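Local coordinates for protein 3-hydroxyisobutyryl-CoA hydrolase (Mycobacterium thermoresistibile, PDB 4HDT) that probably hydrolyses 3-hydroxyisobutyryl-CoA to free 3-hydroxyisobutyrate and CoA, and binds zinc ions in the crystal, at residues A280-L285 with L289-R294. Numbering follows the deposited sequence.
Sequences AKLQSL and LRQEYR
Leu289 lays its CD1 branch against the isobutyl group of Leu285, one helical turn earlier, with CD1 3.9 Å from Leu285 CG and 4.0 Å from Leu285 CD1. The two side chains run at a slant to each other rather than alongside. Leu285 brings its branch point to the contact with CG anti to the backbone N (chi1 179°). In Leu289, CG is instead turned beside its own N, which carries the side chain back over the preceding turn and sets CG 3.4 Å from Leu285 O. That same oxygen accepts the i to i+4 bond from Leu289 N (2.9 Å), nearly straight at the hydrogen (167°), so a leucine pair and a backbone bond tie the two turns together. Earlier in the loop, Leu282 points at the helix and its CD1 lies 4.2 Å from Gln291 NE2, a loose contact of methyl with amide. Arg159 NH2 donates to Leu282 O, anchoring the loop backbone at this point. Beyond the pair, Leu289 packs on Tyr95 and Ala99 of helix 85-103, and Leu285 on Tyr155 of helix 153-158. Ser284 occupies the N-cap position, its OG hydrogen-bonded to Asp287 N: a serine-capped helix start, with a leucine pair just past the cap, where the loop after helix 266-279 turns into helix 285-299 of this crotonase-like protein.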
loop_
_atom_site.group_PDB
_atom_site.type_symbol
_atom_site.label_atom_id
_atom_site.label_comp_id
_atom_site.label_asym_id
_atom_site.label_seq_id
_atom_site.Cartn_x
_atom_site.Cartn_y
_atom_site.Cartn_z
ATOM N N ALA A 280 -3.133 -8.860 12.410
ATOM C CA ALA A 280 -2.014 -9.515 13.079
ATOM C C ALA A 280 -2.371 -10.943 13.485
ATOM O O ALA A 280 -1.465 -11.749 13.731
ATOM C CB ALA A 280 -1.554 -8.697 14.272
ATOM N N LYS A 281 -3.657 -11.269 13.571
ATOM C CA LYS A 281 -4.102 -12.643 13.940
ATOM C C LYS A 281 -4.445 -13.535 12.746
ATOM O O LYS A 281 -4.895 -14.695 12.911
ATOM C CB LYS A 281 -5.330 -12.546 14.822
ATOM C CG LYS A 281 -5.168 -11.634 16.019
ATOM C CD LYS A 281 -6.490 -11.549 16.752
ATOM C CE LYS A 281 -6.324 -10.738 18.011
ATOM N NZ LYS A 281 -7.658 -10.478 18.599
ATOM N N LEU A 282 -4.290 -12.997 11.536
ATOM C CA LEU A 282 -4.568 -13.740 10.330
ATOM C C LEU A 282 -3.281 -14.144 9.622
ATOM O O LEU A 282 -2.515 -13.281 9.169
ATOM C CB LEU A 282 -5.404 -12.881 9.373
ATOM C CG LEU A 282 -6.732 -12.338 9.922
ATOM C CD1 LEU A 282 -7.300 -11.390 8.876
ATOM C CD2 LEU A 282 -7.704 -13.483 10.236
ATOM N N GLN A 283 -3.124 -15.440 9.383
ATOM C CA GLN A 283 -1.978 -15.983 8.681
ATOM C C GLN A 283 -1.994 -15.745 7.177
ATOM O O GLN A 283 -0.934 -15.616 6.598
ATOM C CB GLN A 283 -1.871 -17.511 8.920
ATOM N N SER A 284 -3.180 -15.671 6.560
ATOM C CA SER A 284 -3.358 -15.752 5.119
ATOM C C SER A 284 -3.473 -14.357 4.489
ATOM O O SER A 284 -4.190 -13.532 5.031
ATOM C CB SER A 284 -4.691 -16.484 4.891
ATOM O OG SER A 284 -5.123 -16.425 3.612
ATOM N N LEU A 285 -2.758 -14.104 3.389
ATOM C CA LEU A 285 -2.966 -12.864 2.639
ATOM C C LEU A 285 -4.410 -12.788 2.140
ATOM O O LEU A 285 -5.042 -11.733 2.225
ATOM C CB LEU A 285 -1.975 -12.718 1.495
ATOM C CG LEU A 285 -2.035 -11.506 0.564
ATOM C CD1 LEU A 285 -2.020 -10.232 1.362
ATOM C CD2 LEU A 285 -0.889 -11.503 -0.436
ATOM N N LEU A 289 -7.112 -9.834 2.962
ATOM C CA LEU A 289 -7.791 -9.065 1.900
ATOM C C LEU A 289 -9.307 -9.169 2.031
ATOM O O LEU A 289 -10.010 -8.255 1.669
ATOM C CB LEU A 289 -7.345 -9.547 0.516
ATOM C CG LEU A 289 -5.892 -9.152 0.182
ATOM C CD1 LEU A 289 -5.292 -9.994 -0.943
ATOM C CD2 LEU A 289 -5.835 -7.697 -0.176
ATOM N N ARG A 290 -9.825 -10.316 2.475
ATOM C CA ARG A 290 -11.285 -10.432 2.665
ATOM C C ARG A 290 -11.794 -9.431 3.700
ATOM O O ARG A 290 -12.861 -8.867 3.538
ATOM C CB ARG A 290 -11.686 -11.821 3.165
ATOM C CG ARG A 290 -11.507 -12.939 2.208
ATOM C CD ARG A 290 -11.978 -14.227 2.917
ATOM N NE ARG A 290 -11.033 -15.326 2.751
ATOM C CZ ARG A 290 -11.067 -16.181 1.735
ATOM N NH1 ARG A 290 -11.997 -16.103 0.772
ATOM N NH2 ARG A 290 -10.139 -17.108 1.664
ATOM N N GLN A 291 -11.022 -9.234 4.768
ATOM C CA GLN A 291 -11.344 -8.270 5.799
ATOM C C GLN A 291 -11.253 -6.866 5.227
ATOM O O GLN A 291 -12.146 -6.034 5.421
ATOM C CB GLN A 291 -10.407 -8.421 6.990
ATOM C CG GLN A 291 -10.625 -7.445 8.135
ATOM C CD GLN A 291 -9.848 -7.904 9.356
ATOM O OE1 GLN A 291 -10.342 -8.732 10.141
ATOM N NE2 GLN A 291 -8.642 -7.432 9.485
ATOM N N GLU A 292 -10.177 -6.599 4.512
ATOM C CA GLU A 292 -9.991 -5.287 3.926
ATOM C C GLU A 292 -11.135 -4.955 2.965
ATOM O O GLU A 292 -11.576 -3.808 2.852
ATOM C CB GLU A 292 -8.659 -5.214 3.179
ATOM C CG GLU A 292 -7.413 -5.145 4.072
ATOM C CD GLU A 292 -6.097 -5.149 3.307
ATOM O OE1 GLU A 292 -6.121 -5.080 2.069
ATOM O OE2 GLU A 292 -5.021 -5.227 3.954
ATOM N N TYR A 293 -11.633 -5.947 2.260
ATOM C CA TYR A 293 -12.713 -5.698 1.299
ATOM C C TYR A 293 -13.998 -5.285 2.035
ATOM O O TYR A 293 -14.684 -4.366 1.599
ATOM C CB TYR A 293 -12.958 -6.954 0.456
ATOM C CG TYR A 293 -14.003 -6.806 -0.612
ATOM C CD1 TYR A 293 -13.735 -6.057 -1.775
ATOM C CD2 TYR A 293 -15.239 -7.418 -0.482
ATOM C CE1 TYR A 293 -14.676 -5.909 -2.762
ATOM C CE2 TYR A 293 -16.185 -7.262 -1.454
ATOM C CZ TYR A 293 -15.923 -6.522 -2.591
ATOM O OH TYR A 293 -16.950 -6.420 -3.526
ATOM N N ARG A 294 -14.320 -5.956 3.142
ATOM C CA ARG A 294 -15.474 -5.539 3.975
ATOM C C ARG A 294 -15.303 -4.082 4.417
ATOM O O ARG A 294 -16.231 -3.281 4.330
ATOM C CB ARG A 294 -15.634 -6.414 5.225
ATOM C CG ARG A 294 -15.994 -7.863 4.898
ATOM C CD ARG A 294 -15.995 -8.718 6.155
ATOM N NE ARG A 294 -16.706 -9.973 5.994
ATOM C CZ ARG A 294 -16.931 -10.850 6.988
ATOM N NH1 ARG A 294 -16.459 -10.619 8.218
ATOM N NH2 ARG A 294 -17.619 -11.964 6.754
#